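Long-range contacts in putative epimerase (Burkholderia cenocepacia, PDB 4LW8), which is a putative isomerase of the NAD(P)-dependent epimerase/dehydratase family and probably acts on nucleotide sugars in lipopolysaccharide O-antigen biosynthesis: residues G146-T151 and K287-S292; R184-T189 and T246-S251; V131-S136 and L178-A183; D226-T231 and P304-D309. All blocks are in the same frame, centred on the assembly; numbering follows the deposited sequence.

How the contacts relate
Along the chain, strand 130-134 comes first and then the short strand 147-148. Contact 3 closes when segment 178-183 returns beside 131-136, and the same strand runs on into 184-189, which opens contact 2. Contact 4 opens at the start of helix 227-240 before contact 2 closes at 246-251, so these two cross. Contact 1, open since 146-151, closes at 287-292; it encloses contact 2 and crosses contacts 3 and 4. Contact 4 closes last, at 304-309. Contacts 1, 2 and 3 join strands of one sheet, and Asn248 meets both segments of contact 1. Contact 4 ties the C-terminal region to a helix beside that sheet.

Contact 1. Residues G146-T151 and K287-S292; sequences GVLDET and KSLSGS
Val147 and Leu148 lie beside Ser290 and Gly291 as a short parallel beta pairing, a small outlying part of the mixed sheet that extends from the Rossmann-type core of this epimerase/dehydratase family. Its close-packed part is the backbone. Ser290 N donates to Gly146 O, Leu148 N to Ser290 O at 2.8 Å, and Ser292 N to Leu148 O, so Ser290 uses both its N-H and its carbonyl to hold the neighbouring strand. The side chain of Leu148 is buried on one face of the pair, where its CD1 meets Leu289 CD2 at 3.8 Å with the two branches crossing obliquely; Tyr140 and Ser143, from a loop, also pack against Leu148.

The face bearing Val147 is more open to solvent at that residue, which is exposed although Ser290 beside it is buried. With CG1 anti to the backbone N (chi1 178°), Val147 sends that methyl to 3.8 Å from Ser292 CB, while its CG2 stands 3.8 Å from Ser290 OG. Beyond the paired residues the two segments are joined through a water: it donates to Glu150 OE1 at 2.7 Å and to Ser292 O at 3.0 Å. The other carboxylate oxygen of Glu150 accepts from Asn248 N, and Asn248 ND2 also donates to Ser292 O, so both ends of the water bridge are steadied by the same asparagine. On the outer side Asp149 turns its carboxylate back on its own segment in an Asx turn, its OD1 accepting from Thr151 N at 2.9 Å and from Thr151 OG1 at 2.7 Å.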
loop_
_atom_site.group_PDB
_atom_site.type_symbol
_atom_site.label_atom_id
_atom_site.label_comp_id
_atom_site.label_asym_id
_atom_site.label_seq_id
_atom_site.Cartn_x
_atom_site.Cartn_y
_atom_site.Cartn_z
ATOM N N GLY A 146 4.166 5.023 22.587
ATOM C CA GLY A 146 3.839 4.253 23.782
ATOM C C GLY A 146 2.560 3.422 23.681
ATOM O O GLY A 146 2.616 2.209 23.496
ATOM N N VAL A 147 1.407 4.076 23.819
ATOM C CA VAL A 147 0.102 3.425 23.684
ATOM C C VAL A 147 -0.556 3.880 22.390
ATOM O O VAL A 147 -0.851 5.062 22.235
ATOM C CB VAL A 147 -0.841 3.759 24.863
ATOM C CG1 VAL A 147 -2.211 3.106 24.663
ATOM C CG2 VAL A 147 -0.227 3.337 26.191
ATOM N N LEU A 148 -0.784 2.955 21.461
ATOM C CA LEU A 148 -1.287 3.322 20.140
ATOM C C LEU A 148 -2.809 3.165 19.993
ATOM O O LEU A 148 -3.359 2.094 20.281
ATOM C CB LEU A 148 -0.593 2.481 19.067
ATOM C CG LEU A 148 0.923 2.325 19.207
ATOM C CD1 LEU A 148 1.523 1.666 17.973
ATOM C CD2 LEU A 148 1.585 3.647 19.483
ATOM N N ASP A 149 -3.485 4.219 19.533
ATOM C CA ASP A 149 -4.879 4.081 19.117
ATOM C C ASP A 149 -4.934 4.145 17.593
ATOM O O ASP A 149 -3.890 4.237 16.944
ATOM C CB ASP A 149 -5.788 5.136 19.785
ATOM C CG ASP A 149 -5.470 6.563 19.380
ATOM O OD1 ASP A 149 -5.042 6.815 18.233
ATOM O OD2 ASP A 149 -5.670 7.452 20.234
ATOM N N GLU A 150 -6.134 4.097 17.017
ATOM C CA GLU A 150 -6.275 3.962 15.564
ATOM C C GLU A 150 -5.922 5.225 14.765
ATOM O O GLU A 150 -5.854 5.177 13.534
ATOM C CB GLU A 150 -7.702 3.522 15.211
ATOM C CG GLU A 150 -8.034 2.098 15.626
ATOM C CD GLU A 150 -8.448 1.971 17.076
ATOM O OE1 GLU A 150 -8.487 2.998 17.784
ATOM O OE2 GLU A 150 -8.721 0.829 17.515
ATOM N N THR A 151 -5.665 6.335 15.450
ATOM C CA THR A 151 -5.314 7.574 14.762
ATOM C C THR A 151 -3.805 7.720 14.558
ATOM O O THR A 151 -3.348 8.694 13.957
ATOM C CB THR A 151 -5.812 8.823 15.528
ATOM O OG1 THR A 151 -4.984 9.051 16.678
ATOM C CG2 THR A 151 -7.286 8.672 15.945
ATOM N N LYS A 287 11.419 0.742 23.618
ATOM C CA LYS A 287 11.357 -0.083 24.833
ATOM C C LYS A 287 9.959 -0.587 25.177
ATOM O O LYS A 287 9.803 -1.699 25.670
ATOM C CB LYS A 287 11.922 0.675 26.036
ATOM C CG LYS A 287 13.433 0.599 26.162
ATOM C CD LYS A 287 13.985 -0.734 25.668
ATOM C CE LYS A 287 15.500 -0.661 25.453
ATOM N NZ LYS A 287 16.067 -1.955 24.952
ATOM N N SER A 288 8.947 0.247 24.958
ATOM C CA SER A 288 7.581 -0.164 25.230
ATOM C C SER A 288 6.617 0.346 24.167
ATOM O O SER A 288 6.636 1.522 23.784
ATOM C CB SER A 288 7.137 0.321 26.614
ATOM O OG SER A 288 5.871 -0.215 26.954
ATOM N N LEU A 289 5.759 -0.561 23.725
ATOM C CA LEU A 289 4.757 -0.296 22.706
ATOM C C LEU A 289 3.550 -1.192 22.982
ATOM O O LEU A 289 3.667 -2.415 23.046
ATOM C CB LEU A 289 5.335 -0.553 21.305
ATOM C CG LEU A 289 4.580 -0.082 20.059
ATOM C CD1 LEU A 289 5.551 0.139 18.913
ATOM C CD2 LEU A 289 3.528 -1.094 19.652
ATOM N N SER A 290 2.382 -0.590 23.136
ATOM C CA SER A 290 1.179 -1.382 23.370
ATOM C C SER A 290 -0.002 -0.720 22.690
ATOM O O SER A 290 0.121 0.396 22.184
ATOM C CB SER A 290 0.926 -1.543 24.868
ATOM O OG SER A 290 0.823 -0.265 25.477
ATOM N N GLY A 291 -1.139 -1.405 22.675
ATOM C CA GLY A 291 -2.300 -0.886 21.987
ATOM C C GLY A 291 -3.396 -0.424 22.921
ATOM O O GLY A 291 -3.519 -0.912 24.043
ATOM N N SER A 292 -4.196 0.520 22.445
ATOM C CA SER A 292 -5.462 0.853 23.088
ATOM C C SER A 292 -6.623 0.208 22.339
ATOM O O SER A 292 -6.753 0.392 21.127
ATOM C CB SER A 292 -5.661 2.371 23.140
ATOM O OG SER A 292 -7.023 2.690 23.389
HETATM O O HOH W 1 -8.748 2.561 20.430
#

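Contact 2. Residues R184-T189 and T246-S251; sequences RPFNYT and TFNVCS
Thr246 CG2 lies over one face of the Arg184 guanidinium, 3.5 Å above its plane and displaced toward the rim, with Arg184 NE its nearest atom at 3.6 Å. The arginine chain is extended from CG to NE as it passes this methyl. Its charged end is held by Glu168 in a salt bridge and by the hydroxyl of Tyr140, which also bonds Asn248 OD1; one tyrosine thus positions a side chain from each strand. At the edge of the Phe186 ring, in its plane, sits Asn248 CG, 3.8 Å from Phe186 CE1, and the amide stands almost perpendicular to the ring at 86°. Cys250 approaches the ring obliquely: its CB is 3.6 Å from Phe186 CD1, and its SG makes a sulfur-aromatic contact 4.8 Å from the ring centroid.

Behind these groups the two backbones run parallel. Arg184 N donates to Phe247 O, Val249 N to Arg184 O, and Phe186 N to Val249 O at 2.8 Å. Pro185, which has no N-H, is the bridge partner of Val249 and brings its CA to 3.3 Å from Val249 O.

Thr246 N also binds the sulfonate of a buffer molecule that probably came from the crystallisation liquor. Every touching residue is buried, as suits two neighbouring parallel strands inside the sheet of a Rossmann-type fold.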
loop_
_atom_site.group_PDB
_atom_site.type_symbol
_atom_site.label_atom_id
_atom_site.label_comp_id
_atom_site.label_asym_id
_atom_site.label_seq_id
_atom_site.Cartn_x
_atom_site.Cartn_y
_atom_site.Cartn_z
ATOM N N ARG A 184 -7.009 -4.628 13.432
ATOM C CA ARG A 184 -5.549 -4.576 13.554
ATOM C C ARG A 184 -5.105 -5.271 14.836
ATOM O O ARG A 184 -4.896 -4.610 15.854
ATOM C CB ARG A 184 -5.021 -3.134 13.542
ATOM C CG ARG A 184 -5.088 -2.442 12.199
ATOM C CD ARG A 184 -4.805 -0.952 12.339
ATOM N NE ARG A 184 -4.817 -0.287 11.044
ATOM C CZ ARG A 184 -4.776 1.033 10.881
ATOM N NH1 ARG A 184 -4.707 1.832 11.937
ATOM N NH2 ARG A 184 -4.807 1.547 9.654
ATOM N N PRO A 185 -4.981 -6.606 14.799
ATOM C CA PRO A 185 -4.561 -7.329 16.005
ATOM C C PRO A 185 -3.132 -7.008 16.384
ATOM O O PRO A 185 -2.256 -6.905 15.517
ATOM C CB PRO A 185 -4.684 -8.809 15.595
ATOM C CG PRO A 185 -4.492 -8.786 14.074
ATOM C CD PRO A 185 -5.224 -7.521 13.659
ATOM N N PHE A 186 -2.889 -6.840 17.670
ATOM C CA PHE A 186 -1.509 -6.821 18.150
ATOM C C PHE A 186 -1.050 -8.275 18.286
ATOM O O PHE A 186 -1.762 -9.168 17.826
ATOM C CB PHE A 186 -1.400 -6.028 19.458
ATOM C CG PHE A 186 -1.392 -4.536 19.242
ATOM C CD1 PHE A 186 -2.504 -3.897 18.697
ATOM C CD2 PHE A 186 -0.247 -3.783 19.515
ATOM C CE1 PHE A 186 -2.497 -2.526 18.460
ATOM C CE2 PHE A 186 -0.225 -2.395 19.278
ATOM C CZ PHE A 186 -1.353 -1.769 18.752
ATOM N N ASN A 187 0.120 -8.520 18.874
ATOM C CA ASN A 187 0.635 -9.888 19.014
ATOM C C ASN A 187 -0.313 -10.788 19.772
ATOM O O ASN A 187 -0.828 -10.413 20.826
ATOM C CB ASN A 187 1.991 -9.901 19.738
ATOM C CG ASN A 187 2.936 -8.853 19.194
ATOM O OD1 ASN A 187 3.597 -9.079 18.186
ATOM N ND2 ASN A 187 2.972 -7.683 19.835
ATOM N N TYR A 188 -0.518 -11.995 19.261
ATOM C CA TYR A 188 -1.325 -12.948 19.996
ATOM C C TYR A 188 -0.839 -14.358 19.748
ATOM O O TYR A 188 -0.154 -14.641 18.754
ATOM C CB TYR A 188 -2.811 -12.806 19.638
ATOM C CG TYR A 188 -3.188 -13.127 18.198
ATOM C CD1 TYR A 188 -3.607 -14.407 17.838
ATOM C CD2 TYR A 188 -3.159 -12.143 17.208
ATOM C CE1 TYR A 188 -3.977 -14.706 16.530
ATOM C CE2 TYR A 188 -3.525 -12.431 15.901
ATOM C CZ TYR A 188 -3.937 -13.716 15.567
ATOM O OH TYR A 188 -4.311 -14.002 14.273
ATOM N N THR A 189 -1.178 -15.241 20.671
ATOM C CA THR A 189 -0.623 -16.575 20.641
ATOM C C THR A 189 -1.571 -17.540 21.336
ATOM O O THR A 189 -2.632 -17.142 21.818
ATOM C CB THR A 189 0.772 -16.621 21.303
ATOM O OG1 THR A 189 1.411 -17.860 20.979
ATOM C CG2 THR A 189 0.664 -16.490 22.830
ATOM N N THR A 246 -12.059 0.817 11.445
ATOM C CA THR A 246 -10.856 0.042 11.754
ATOM C C THR A 246 -10.668 -0.052 13.269
ATOM O O THR A 246 -10.867 0.932 13.972
ATOM C CB THR A 246 -9.606 0.680 11.112
ATOM O OG1 THR A 246 -9.721 0.638 9.687
ATOM C CG2 THR A 246 -8.328 -0.031 11.538
ATOM N N PHE A 247 -10.302 -1.229 13.772
ATOM C CA PHE A 247 -10.192 -1.430 15.222
ATOM C C PHE A 247 -8.905 -2.140 15.635
ATOM O O PHE A 247 -8.601 -3.219 15.123
ATOM C CB PHE A 247 -11.372 -2.259 15.751
ATOM C CG PHE A 247 -12.720 -1.615 15.566
ATOM C CD1 PHE A 247 -13.442 -1.811 14.407
ATOM C CD2 PHE A 247 -13.272 -0.839 16.568
ATOM C CE1 PHE A 247 -14.686 -1.219 14.240
ATOM C CE2 PHE A 247 -14.513 -0.242 16.415
ATOM C CZ PHE A 247 -15.222 -0.428 15.249
ATOM N N ASN A 248 -8.157 -1.540 16.554
ATOM C CA ASN A 248 -7.137 -2.286 17.288
ATOM C C ASN A 248 -7.792 -3.452 18.032
ATOM O O ASN A 248 -8.879 -3.300 18.604
ATOM C CB ASN A 248 -6.416 -1.389 18.300
ATOM C CG ASN A 248 -5.507 -0.370 17.648
ATOM O OD1 ASN A 248 -5.128 -0.504 16.479
ATOM N ND2 ASN A 248 -5.147 0.662 18.405
ATOM N N VAL A 249 -7.139 -4.606 18.031
ATOM C CA VAL A 249 -7.530 -5.706 18.916
ATOM C C VAL A 249 -6.284 -6.067 19.719
ATOM O O VAL A 249 -5.274 -6.481 19.152
ATOM C CB VAL A 249 -8.096 -6.926 18.137
ATOM C CG1 VAL A 249 -8.452 -8.072 19.085
ATOM C CG2 VAL A 249 -9.337 -6.506 17.341
ATOM N N CYS A 250 -6.343 -5.850 21.030
ATOM C CA CYS A 250 -5.149 -5.920 21.887
ATOM C C CYS A 250 -5.546 -6.032 23.353
ATOM O O CYS A 250 -6.707 -5.817 23.695
ATOM C CB CYS A 250 -4.269 -4.692 21.685
ATOM S SG CYS A 250 -5.176 -3.148 21.928
ATOM N N SER A 251 -4.581 -6.372 24.206
ATOM C CA SER A 251 -4.835 -6.608 25.629
ATOM C C SER A 251 -4.712 -5.318 26.428
ATOM O O SER A 251 -5.188 -5.242 27.547
ATOM C CB SER A 251 -3.845 -7.636 26.195
ATOM O OG SER A 251 -2.565 -7.031 26.415
#

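Contact 3. Residues V131-S136 and L178-A183; sequences VLLASS and LPIVIA
Val131 and Leu133 alternate with Val181 and Ala183 in the backbone hydrogen bonding. Val131 N donates to Pro179 O, Val181 N to Val131 O, Leu133 N to Val181 O and Ala183 N to Leu133 O. The last rung, Ser135 N to Ala183 O, is short at 2.7 Å but bent to 136°, where the first strand has already passed into a loop. Weaker CA-H...O contacts fill in between, among them Leu132 CA to Val181 O at 3.3 Å.

Apolar packing differs on the two faces. On one, Leu132 has CG anti to its backbone N (chi1 178°), and chi2 of 63° then brings CD1 toward the neighbouring strand, 3.4 Å from Val181 O, 3.8 Å from Val181 CG1 and 4.0 Å from Ala183 CB; Tyr234 of helix 227-240 packs on Leu132 and Ala183. On the other, Leu133 CD1 meets Ile180 CG2 at 3.7 Å, and Ser135 CB rests 3.8 Å from Ile182 CG2.

Two polar atoms bond to helix 159-172: the hydroxyl Ser135 OG to Glu168, and the backbone carbonyl Ala134 O, which accepts from Lys164, the lysine of the family's YxxxK signature. That helix links the two parallel strands in a beta-alpha-beta crossover, the building unit of the Rossmann fold.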
loop_
_atom_site.group_PDB
_atom_site.type_symbol
_atom_site.label_atom_id
_atom_site.label_comp_id
_atom_site.label_asym_id
_atom_site.label_seq_id
_atom_site.Cartn_x
_atom_site.Cartn_y
_atom_site.Cartn_z
ATOM N N VAL A 131 -18.190 -8.195 6.648
ATOM C CA VAL A 131 -16.938 -8.701 6.106
ATOM C C VAL A 131 -15.786 -8.189 6.971
ATOM O O VAL A 131 -15.457 -7.025 6.930
ATOM C CB VAL A 131 -16.740 -8.249 4.651
ATOM C CG1 VAL A 131 -15.437 -8.817 4.059
ATOM C CG2 VAL A 131 -17.950 -8.640 3.809
ATOM N N LEU A 132 -15.183 -9.066 7.760
ATOM C CA LEU A 132 -14.110 -8.676 8.659
ATOM C C LEU A 132 -12.771 -9.037 8.042
ATOM O O LEU A 132 -12.508 -10.200 7.755
ATOM C CB LEU A 132 -14.248 -9.371 10.015
ATOM C CG LEU A 132 -13.146 -9.069 11.039
ATOM C CD1 LEU A 132 -13.115 -7.581 11.426
ATOM C CD2 LEU A 132 -13.319 -9.938 12.261
ATOM N N LEU A 133 -11.925 -8.041 7.830
ATOM C CA LEU A 133 -10.601 -8.304 7.290
ATOM C C LEU A 133 -9.559 -8.212 8.400
ATOM O O LEU A 133 -9.532 -7.245 9.159
ATOM C CB LEU A 133 -10.284 -7.318 6.172
ATOM C CG LEU A 133 -11.382 -7.207 5.103
ATOM C CD1 LEU A 133 -11.028 -6.184 4.052
ATOM C CD2 LEU A 133 -11.643 -8.535 4.437
ATOM N N ALA A 134 -8.694 -9.213 8.495
ATOM C CA ALA A 134 -7.627 -9.157 9.483
ATOM C C ALA A 134 -6.422 -8.443 8.898
ATOM O O ALA A 134 -5.706 -8.995 8.073
ATOM C CB ALA A 134 -7.251 -10.575 9.960
ATOM N N SER A 135 -6.204 -7.201 9.321
ATOM C CA SER A 135 -4.963 -6.505 9.031
ATOM C C SER A 135 -3.988 -6.885 10.133
ATOM O O SER A 135 -3.991 -8.025 10.623
ATOM C CB SER A 135 -5.179 -4.989 8.962
ATOM O OG SER A 135 -4.006 -4.305 8.544
ATOM N N SER A 136 -3.144 -5.942 10.529
ATOM C CA SER A 136 -2.169 -6.213 11.576
ATOM C C SER A 136 -1.731 -4.925 12.252
ATOM O O SER A 136 -1.618 -3.897 11.606
ATOM C CB SER A 136 -0.942 -6.924 11.002
ATOM O OG SER A 136 0.085 -6.972 11.983
ATOM N N LEU A 178 -19.804 -3.338 0.022
ATOM C CA LEU A 178 -19.717 -4.319 1.104
ATOM C C LEU A 178 -19.524 -3.653 2.465
ATOM O O LEU A 178 -18.831 -2.647 2.567
ATOM C CB LEU A 178 -18.564 -5.305 0.846
ATOM C CG LEU A 178 -18.579 -6.245 -0.374
ATOM C CD1 LEU A 178 -17.193 -6.912 -0.526
ATOM C CD2 LEU A 178 -19.646 -7.312 -0.220
ATOM N N PRO A 179 -20.121 -4.233 3.518
ATOM C CA PRO A 179 -19.907 -3.750 4.891
ATOM C C PRO A 179 -18.601 -4.286 5.466
ATOM O O PRO A 179 -18.549 -5.416 5.951
ATOM C CB PRO A 179 -21.105 -4.299 5.648
ATOM C CG PRO A 179 -21.466 -5.558 4.904
ATOM C CD PRO A 179 -21.117 -5.320 3.461
ATOM N N ILE A 180 -17.560 -3.464 5.421
ATOM C CA ILE A 180 -16.201 -3.944 5.674
ATOM C C ILE A 180 -15.659 -3.404 6.986
ATOM O O ILE A 180 -15.649 -2.196 7.211
ATOM C CB ILE A 180 -15.243 -3.549 4.517
ATOM C CG1 ILE A 180 -15.666 -4.260 3.230
ATOM C CG2 ILE A 180 -13.761 -3.890 4.865
ATOM C CD1 ILE A 180 -14.966 -3.753 1.967
ATOM N N VAL A 181 -15.223 -4.314 7.848
ATOM C CA VAL A 181 -14.630 -3.978 9.133
ATOM C C VAL A 181 -13.192 -4.450 9.110
ATOM O O VAL A 181 -12.914 -5.566 8.656
ATOM C CB VAL A 181 -15.396 -4.630 10.300
ATOM C CG1 VAL A 181 -14.842 -4.163 11.633
ATOM C CG2 VAL A 181 -16.879 -4.277 10.196
ATOM N N ILE A 182 -12.278 -3.596 9.566
ATOM C CA ILE A 182 -10.864 -3.945 9.551
ATOM C C ILE A 182 -10.357 -4.129 10.985
ATOM O O ILE A 182 -10.561 -3.269 11.843
ATOM C CB ILE A 182 -10.006 -2.869 8.811
ATOM C CG1 ILE A 182 -10.414 -2.762 7.326
ATOM C CG2 ILE A 182 -8.524 -3.218 8.944
ATOM C CD1 ILE A 182 -9.833 -1.562 6.580
ATOM N N ALA A 183 -9.713 -5.265 11.251
ATOM C CA ALA A 183 -9.120 -5.488 12.553
ATOM C C ALA A 183 -7.600 -5.328 12.465
ATOM O O ALA A 183 -6.979 -5.769 11.491
ATOM C CB ALA A 183 -9.515 -6.873 13.096
#

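Contact 4. Residues D226-T231 and P304-D309; sequences DVRDVT and PVTPLD
Asp229 receives Thr306 with both carboxylate oxygens: Thr306 OG1 donates to Asp229 OD1 at 2.8 Å, and Thr306 N donates to Asp229 OD2 at 2.8 Å with an N-H...O angle of 159°. Both donors come in on the syn side and lie a little out of the carboxylate plane. One threonine therefore offers its hydroxyl and its backbone N-H together, and the paired bonds limit rotation of the carboxylate. With chi1 -52° Thr306 OG1 stands beside its own backbone N, anti to the carbonyl carbon, where hydroxyl and N-H can reach one carboxylate.

Next to this pair, Arg228 holds both oxygens of Asp226 in a salt bridge. Its NE reaches OD1 at 3.0 Å and its NH2 reaches OD2 at 2.7 Å, the acceptors lying nearly in the guanidinium plane. Asp226 is also the N-cap of helix 227-240, its OD1 accepting from Arg228 N at 2.8 Å, so this oxygen serves two donors of one residue. The helix follows directly on strand 221-226 of the sheet, while Thr306 precedes Pro307, the N-cap of helix 308-321; the contact thus joins the N-terminal ends of two helices. From the second of them Thr311 OG1 is hydrogen-bonded to Asp226 OD2, presumably as the donor, and Trp314 makes a cation-pi contact with Arg228.

Packing between the segments is modest and lies near the surface. Thr306 CG2 rests 3.8 Å from Asp226 OD2 and 4.2 Å from Arg228 NH2, while Val305 CA lies 3.6 Å from Asp229 OD2.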
loop_
_atom_site.group_PDB
_atom_site.type_symbol
_atom_site.label_atom_id
_atom_site.label_comp_id
_atom_site.label_asym_id
_atom_site.label_seq_id
_atom_site.Cartn_x
_atom_site.Cartn_y
_atom_site.Cartn_z
ATOM N N ASP A 226 -4.350 -13.557 24.084
ATOM C CA ASP A 226 -4.753 -14.930 23.872
ATOM C C ASP A 226 -5.581 -14.983 22.585
ATOM O O ASP A 226 -6.502 -14.183 22.410
ATOM C CB ASP A 226 -5.564 -15.412 25.088
ATOM C CG ASP A 226 -5.798 -16.896 25.092
ATOM O OD1 ASP A 226 -6.365 -17.424 24.111
ATOM O OD2 ASP A 226 -5.417 -17.536 26.096
ATOM N N VAL A 227 -5.249 -15.906 21.685
ATOM C CA VAL A 227 -5.997 -16.084 20.436
ATOM C C VAL A 227 -7.516 -16.268 20.687
ATOM O O VAL A 227 -8.349 -15.820 19.888
ATOM C CB VAL A 227 -5.438 -17.290 19.616
ATOM C CG1 VAL A 227 -5.609 -18.615 20.378
ATOM C CG2 VAL A 227 -6.088 -17.360 18.242
ATOM N N ARG A 228 -7.881 -16.872 21.814
ATOM C CA ARG A 228 -9.290 -17.054 22.131
ATOM C C ARG A 228 -9.978 -15.706 22.386
ATOM O O ARG A 228 -11.112 -15.501 21.956
ATOM C CB ARG A 228 -9.454 -17.975 23.342
ATOM C CG ARG A 228 -9.062 -19.414 23.064
ATOM C CD ARG A 228 -8.937 -20.230 24.325
ATOM N NE ARG A 228 -7.877 -19.721 25.191
ATOM C CZ ARG A 228 -7.572 -20.256 26.368
ATOM N NH1 ARG A 228 -8.245 -21.319 26.805
ATOM N NH2 ARG A 228 -6.602 -19.735 27.103
ATOM N N ASP A 229 -9.282 -14.779 23.045
ATOM C CA ASP A 229 -9.798 -13.424 23.246
ATOM C C ASP A 229 -9.900 -12.673 21.926
ATOM O O ASP A 229 -10.844 -11.910 21.697
ATOM C CB ASP A 229 -8.901 -12.605 24.188
ATOM C CG ASP A 229 -8.852 -13.157 25.605
ATOM O OD1 ASP A 229 -9.673 -14.027 25.963
ATOM O OD2 ASP A 229 -7.996 -12.686 26.383
ATOM N N VAL A 230 -8.903 -12.860 21.067
ATOM C CA VAL A 230 -8.868 -12.132 19.801
ATOM C C VAL A 230 -10.051 -12.557 18.913
ATOM O O VAL A 230 -10.763 -11.722 18.351
ATOM C CB VAL A 230 -7.531 -12.357 19.062
ATOM C CG1 VAL A 230 -7.608 -11.882 17.603
ATOM C CG2 VAL A 230 -6.356 -11.672 19.816
ATOM N N THR A 231 -10.288 -13.855 18.817
ATOM C CA THR A 231 -11.374 -14.325 17.973
ATOM C C THR A 231 -12.740 -13.986 18.596
ATOM O O THR A 231 -13.710 -13.773 17.867
ATOM C CB THR A 231 -11.223 -15.831 17.673
ATOM O OG1 THR A 231 -11.108 -16.564 18.896
ATOM C CG2 THR A 231 -9.950 -16.063 16.830
ATOM N N PRO A 304 -13.777 -9.792 28.449
ATOM C CA PRO A 304 -12.845 -10.370 29.420
ATOM C C PRO A 304 -11.480 -10.548 28.783
ATOM O O PRO A 304 -11.403 -10.927 27.617
ATOM C CB PRO A 304 -13.498 -11.707 29.794
ATOM C CG PRO A 304 -14.393 -12.031 28.644
ATOM C CD PRO A 304 -14.900 -10.702 28.157
ATOM N N VAL A 305 -10.427 -10.262 29.540
ATOM C CA VAL A 305 -9.057 -10.485 29.088
ATOM C C VAL A 305 -8.390 -11.607 29.858
ATOM O O VAL A 305 -8.185 -11.511 31.061
ATOM C CB VAL A 305 -8.183 -9.221 29.233
ATOM C CG1 VAL A 305 -6.724 -9.518 28.817
ATOM C CG2 VAL A 305 -8.763 -8.076 28.416
ATOM N N THR A 306 -8.067 -12.680 29.147
ATOM C CA THR A 306 -7.416 -13.828 29.758
ATOM C C THR A 306 -6.004 -13.400 30.144
ATOM O O THR A 306 -5.273 -12.862 29.311
ATOM C CB THR A 306 -7.352 -15.011 28.767
ATOM O OG1 THR A 306 -8.662 -15.268 28.248
ATOM C CG2 THR A 306 -6.783 -16.272 29.417
ATOM N N PRO A 307 -5.616 -13.641 31.408
ATOM C CA PRO A 307 -4.264 -13.311 31.875
ATOM C C PRO A 307 -3.221 -14.064 31.067
ATOM O O PRO A 307 -3.431 -15.240 30.790
ATOM C CB PRO A 307 -4.266 -13.772 33.343
ATOM C CG PRO A 307 -5.699 -13.807 33.737
ATOM C CD PRO A 307 -6.455 -14.194 32.486
ATOM N N LEU A 308 -2.117 -13.416 30.707
ATOM C CA LEU A 308 -1.110 -14.081 29.891
ATOM C C LEU A 308 -0.555 -15.336 30.580
ATOM O O LEU A 308 -0.264 -16.329 29.916
ATOM C CB LEU A 308 0.036 -13.115 29.542
ATOM C CG LEU A 308 1.098 -13.596 28.535
ATOM C CD1 LEU A 308 0.486 -13.963 27.197
ATOM C CD2 LEU A 308 2.160 -12.536 28.328
ATOM N N ASP A 309 -0.422 -15.319 31.899
ATOM C CA ASP A 309 0.153 -16.494 32.561
ATOM C C ASP A 309 -0.793 -17.706 32.417
ATOM O O ASP A 309 -0.341 -18.851 32.344
ATOM C CB ASP A 309 0.479 -16.206 34.031
ATOM C CG ASP A 309 -0.746 -16.190 34.907
ATOM O OD1 ASP A 309 -1.011 -17.214 35.576
ATOM O OD2 ASP A 309 -1.436 -15.150 34.936
#